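PDB 6XNU: CBS domain-containing protein from Listeria monocytogenes, which binds the bacterial second messenger c-di-AMP, probably through its CBS domains, and takes part in controlling (p)ppGpp and c-di-AMP homeostasis. Local coordinates for residues V40-N45 / K98-M103; H71-A76 / V102-F107. All coordinates share one frame; numbering follows the deposited sequence.

Interaction 1: residues V40-N45 / K98-M103; sequences VQLGNN and KVEDVM
Lys98 and Val99 meet the turn at Gly43 and Asn44 where, in this tandem CBS fold, the short helix 99-102 entering the second CBS motif packs beside the loop that joins strand 40-41 to helix 46-56 of the first. The loop is a type II beta turn from Gln41 to Asn44, with Gly43 at the position whose positive phi (91°) suits glycine. Lys98 reaches the turn with its side chain: a bend at chi2 (-48°) brings CD in beside the carbonyl of Gly43, and farther along the chain NZ donates to Gly43 O at 3.1 Å. The backbone N of Lys98 is itself held by OD2 of Asp101. Val99 does the apolar work and also ties the two backbones, its N giving a 2.9 Å bond to Asn44 O, nearly along the C=O axis. Its branched side chain is short enough to enter the bend of the loop: CG2 lies 3.2 Å from Gln41 O, while CG1 faces CG2 of Val40 at 4.0 Å. Val99 is buried, with Leu46, Ala49 and Val63 also touching it. Glu100 folds back at chi2 (-95°), and the syn side of its carboxylate meets the turn: OE1 takes the N-H of Gly43 in a nearly straight 2.8 Å bond. A carboxylate, probably charged, thus grips this turn amide, while the CB of Glu100 touches CD2 of Leu42. Met103, long and unbranched, reaches across with its terminal CE, 3.8 Å from CD2 of Leu42.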
# COMPACT_ATOMS: atom_id res chain seq x y z
N VAL A 40 -2.70 6.81 -14.52
CA VAL A 40 -3.28 6.32 -15.76
C VAL A 40 -4.34 7.34 -16.21
O VAL A 40 -4.69 8.26 -15.47
CB VAL A 40 -3.89 4.92 -15.62
CG1 VAL A 40 -2.78 3.90 -15.45
CG2 VAL A 40 -4.83 4.87 -14.43
N GLN A 41 -4.83 7.15 -17.43
CA GLN A 41 -5.78 8.06 -18.04
C GLN A 41 -7.11 7.35 -18.28
O GLN A 41 -7.13 6.14 -18.56
CB GLN A 41 -5.27 8.60 -19.39
CG GLN A 41 -3.93 9.32 -19.34
CD GLN A 41 -3.30 9.43 -20.71
OE1 GLN A 41 -2.54 10.35 -21.00
NE2 GLN A 41 -3.63 8.48 -21.59
N LEU A 42 -8.21 8.10 -18.20
CA LEU A 42 -9.49 7.55 -18.64
C LEU A 42 -9.34 6.93 -20.03
O LEU A 42 -8.69 7.51 -20.91
CB LEU A 42 -10.58 8.63 -18.68
CG LEU A 42 -10.94 9.32 -17.37
CD1 LEU A 42 -11.86 10.51 -17.63
CD2 LEU A 42 -11.58 8.35 -16.40
N GLY A 43 -9.93 5.76 -20.22
CA GLY A 43 -9.83 5.06 -21.47
C GLY A 43 -8.68 4.09 -21.58
O GLY A 43 -8.68 3.23 -22.47
N ASN A 44 -7.67 4.20 -20.70
CA ASN A 44 -6.65 3.16 -20.62
C ASN A 44 -7.30 1.83 -20.25
O ASN A 44 -8.24 1.79 -19.47
CB ASN A 44 -5.60 3.51 -19.55
CG ASN A 44 -4.59 4.55 -20.01
OD1 ASN A 44 -3.85 5.10 -19.19
ND2 ASN A 44 -4.55 4.82 -21.31
N ASN A 45 -6.78 0.74 -20.82
CA ASN A 45 -7.30 -0.55 -20.41
C ASN A 45 -6.60 -1.03 -19.14
O ASN A 45 -5.64 -0.41 -18.66
CB ASN A 45 -7.19 -1.59 -21.54
CG ASN A 45 -5.76 -1.94 -21.90
OD1 ASN A 45 -4.95 -2.28 -21.04
ND2 ASN A 45 -5.45 -1.90 -23.19
N LYS A 98 -11.81 -0.93 -19.09
CA LYS A 98 -11.19 0.39 -18.97
C LYS A 98 -11.01 0.75 -17.51
O LYS A 98 -11.75 0.28 -16.64
CB LYS A 98 -12.05 1.47 -19.64
CG LYS A 98 -12.41 1.21 -21.09
CD LYS A 98 -11.18 0.82 -21.87
CE LYS A 98 -11.32 1.19 -23.34
NZ LYS A 98 -10.04 0.90 -24.04
N VAL A 99 -10.03 1.62 -17.24
CA VAL A 99 -9.75 1.98 -15.84
C VAL A 99 -10.97 2.59 -15.18
O VAL A 99 -11.23 2.36 -13.99
CB VAL A 99 -8.52 2.92 -15.76
CG1 VAL A 99 -7.24 2.16 -16.10
CG2 VAL A 99 -8.71 4.14 -16.66
N GLU A 100 -11.73 3.40 -15.92
CA GLU A 100 -12.87 4.06 -15.29
C GLU A 100 -13.95 3.06 -14.90
O GLU A 100 -14.81 3.39 -14.06
CB GLU A 100 -13.44 5.14 -16.21
CG GLU A 100 -13.91 4.59 -17.55
CD GLU A 100 -12.85 4.71 -18.64
OE1 GLU A 100 -11.64 4.69 -18.34
OE2 GLU A 100 -13.25 4.83 -19.82
N ASP A 101 -13.91 1.85 -15.46
CA ASP A 101 -14.87 0.80 -15.13
C ASP A 101 -14.68 0.27 -13.72
O ASP A 101 -15.64 -0.19 -13.10
CB ASP A 101 -14.77 -0.36 -16.12
CG ASP A 101 -15.16 0.01 -17.55
OD1 ASP A 101 -15.94 0.98 -17.74
OD2 ASP A 101 -14.69 -0.68 -18.49
N VAL A 102 -13.45 0.31 -13.20
CA VAL A 102 -13.15 -0.31 -11.91
C VAL A 102 -12.61 0.67 -10.88
O VAL A 102 -12.55 0.33 -9.70
CB VAL A 102 -12.17 -1.49 -12.06
CG1 VAL A 102 -12.59 -2.39 -13.21
CG2 VAL A 102 -10.75 -1.00 -12.25
N MET A 103 -12.22 1.88 -11.28
CA MET A 103 -11.58 2.80 -10.36
C MET A 103 -12.54 3.25 -9.26
O MET A 103 -13.76 3.26 -9.43
CB MET A 103 -11.06 4.02 -11.11
CG MET A 103 -12.17 4.90 -11.64
SD MET A 103 -11.54 6.28 -12.60
CE MET A 103 -13.05 7.11 -13.09

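Interaction 2: residues H71-A76 / V102-F107; sequences HGLISA and VMQTDF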
# COMPACT_ATOMS: atom_id res chain seq x y z
N HIS A 71 -9.91 12.06 -11.51
CA HIS A 71 -11.20 11.38 -11.59
C HIS A 71 -11.33 10.17 -10.68
O HIS A 71 -12.45 9.82 -10.30
CB HIS A 71 -11.48 10.91 -13.03
CG HIS A 71 -11.86 12.01 -13.97
ND1 HIS A 71 -13.13 12.14 -14.48
CD2 HIS A 71 -11.13 13.02 -14.49
CE1 HIS A 71 -13.18 13.20 -15.27
NE2 HIS A 71 -11.98 13.75 -15.30
N GLY A 72 -10.23 9.51 -10.33
CA GLY A 72 -10.38 8.29 -9.57
C GLY A 72 -9.05 7.78 -9.08
O GLY A 72 -7.99 8.37 -9.35
N LEU A 73 -9.12 6.68 -8.34
CA LEU A 73 -7.96 5.98 -7.80
C LEU A 73 -8.11 4.52 -8.18
O LEU A 73 -9.22 3.98 -8.18
CB LEU A 73 -7.87 6.11 -6.28
CG LEU A 73 -7.68 7.52 -5.71
CD1 LEU A 73 -7.85 7.50 -4.20
CD2 LEU A 73 -6.31 8.04 -6.10
N ILE A 74 -6.99 3.88 -8.55
CA ILE A 74 -7.04 2.49 -8.99
C ILE A 74 -5.88 1.71 -8.38
O ILE A 74 -4.78 2.23 -8.18
CB ILE A 74 -7.05 2.39 -10.54
CG1 ILE A 74 -7.43 0.98 -11.00
CG2 ILE A 74 -5.71 2.82 -11.13
CD1 ILE A 74 -7.67 0.90 -12.51
N SER A 75 -6.15 0.44 -8.09
CA SER A 75 -5.17 -0.47 -7.51
C SER A 75 -5.23 -1.81 -8.22
O SER A 75 -6.18 -2.12 -8.94
CB SER A 75 -5.42 -0.69 -6.02
OG SER A 75 -6.61 -1.45 -5.85
N ALA A 76 -4.21 -2.63 -7.99
CA ALA A 76 -4.21 -3.98 -8.53
C ALA A 76 -5.38 -4.80 -8.00
O ALA A 76 -5.93 -5.64 -8.73
CB ALA A 76 -2.89 -4.68 -8.23
N VAL A 102 -13.45 0.31 -13.20
CA VAL A 102 -13.15 -0.31 -11.91
C VAL A 102 -12.61 0.67 -10.88
O VAL A 102 -12.55 0.33 -9.70
CB VAL A 102 -12.17 -1.49 -12.06
CG1 VAL A 102 -12.59 -2.39 -13.21
CG2 VAL A 102 -10.75 -1.00 -12.25
N MET A 103 -12.22 1.88 -11.28
CA MET A 103 -11.58 2.80 -10.36
C MET A 103 -12.54 3.25 -9.26
O MET A 103 -13.76 3.26 -9.43
CB MET A 103 -11.06 4.02 -11.11
CG MET A 103 -12.17 4.90 -11.64
SD MET A 103 -11.54 6.28 -12.60
CE MET A 103 -13.05 7.11 -13.09
N GLN A 104 -11.96 3.62 -8.12
CA GLN A 104 -12.71 4.20 -7.01
C GLN A 104 -12.97 5.68 -7.28
O GLN A 104 -12.03 6.43 -7.55
CB GLN A 104 -11.93 4.00 -5.71
CG GLN A 104 -12.23 4.98 -4.59
CD GLN A 104 -11.41 4.66 -3.35
OE1 GLN A 104 -11.34 3.51 -2.91
NE2 GLN A 104 -10.75 5.68 -2.79
N THR A 105 -14.23 6.09 -7.25
CA THR A 105 -14.60 7.48 -7.49
C THR A 105 -14.93 8.22 -6.21
O THR A 105 -15.20 9.43 -6.26
CB THR A 105 -15.78 7.55 -8.45
OG1 THR A 105 -16.86 6.78 -7.90
CG2 THR A 105 -15.41 6.99 -9.82
N ASP A 106 -14.91 7.54 -5.08
CA ASP A 106 -15.22 8.09 -3.76
C ASP A 106 -13.90 8.28 -3.02
O ASP A 106 -13.40 7.37 -2.36
CB ASP A 106 -16.15 7.15 -3.02
CG ASP A 106 -15.65 5.70 -3.05
OD1 ASP A 106 -15.54 5.11 -4.16
OD2 ASP A 106 -15.34 5.15 -1.97
N PHE A 107 -13.32 9.48 -3.11
CA PHE A 107 -12.04 9.72 -2.46
C PHE A 107 -11.97 11.16 -1.94
O PHE A 107 -12.60 12.05 -2.53
CB PHE A 107 -10.86 9.46 -3.42
CG PHE A 107 -10.99 10.17 -4.73
CD1 PHE A 107 -10.55 11.48 -4.88
CD2 PHE A 107 -11.57 9.54 -5.82
CE1 PHE A 107 -10.68 12.14 -6.09
CE2 PHE A 107 -11.70 10.19 -7.03
CZ PHE A 107 -11.26 11.49 -7.17
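Leu73 and Gln104 form a single antiparallel, hydrogen-bonded pair: Leu73 N donates to Gln104 O at 3.0 Å and Gln104 N returns a bond to Leu73 O at 2.8 Å, although the touching parts run 115° apart end to end. Within the tandem CBS fold, strand 70-75 lies at the edge of the first motif's three-stranded sheet, and the loop following helix 99-102 lends it one residue of strand-like pairing before leading to strand 109-110 of the other sheet. At the start of the strand, His71 and Gly72 both face Val63 in a classic beta bulge. Gly72 suits the tight space beside it: with no side chain, it lets Gln104 O come to 3.2 Å and the SD of Met103 to 3.8 Å from its CA. The sulfur and CE lie on a chain extended beyond CG, with CE reaching the backbone O of His71. Phe107 meets the same residues, His71 and Gly72, with its ring. Its CG sits between the backbone N and the carbonyl carbon (chi1 51°), and His71 O lies at the ring's edge, near its plane, 3.4 Å from CE2, where the weakly positive C-H rim suits a carbonyl oxygen. CB of Phe107 rests 3.7 Å from CD1 of Leu73. Leu73 and Gln104 lie side by side and point the same way, and the same CD1 also touches NE2 of the glutamine. The imidazole of His71 has its partner elsewhere, NE2 bonding to Asp65. Apolar Leu73 and Ile74 suit buried strand positions, Leu73 packing on Val60 and Ile74 on Ile61 and Val63. Ile74 has its CG1 anti to the backbone N (chi1 -166°), and its terminal CD1 meets CG2 of Val102 at 3.6 Å.

How the interactions relate
The centres of the two interactions lie about 9 Å apart on one side of the chain's centre, and both involve the three-stranded sheet of the first CBS motif. Interaction 1 uses its outermost strand 40-41 and the loop beyond, interaction 2 the opposite edge strand 70-75, with strand 60-64 between. Along the chain come 40-45, then 71-76, then the overlapping segments 98-103 and 102-107, which share Val102 and Met103, so one run from Lys98 to Phe107 passes from the first edge to the second. The contacts also touch directly, CG1 of Val99 meeting CD1 of Ile74 at 3.8 Å. Together they join the beginning of the second CBS motif to both edges of the first motif's sheet.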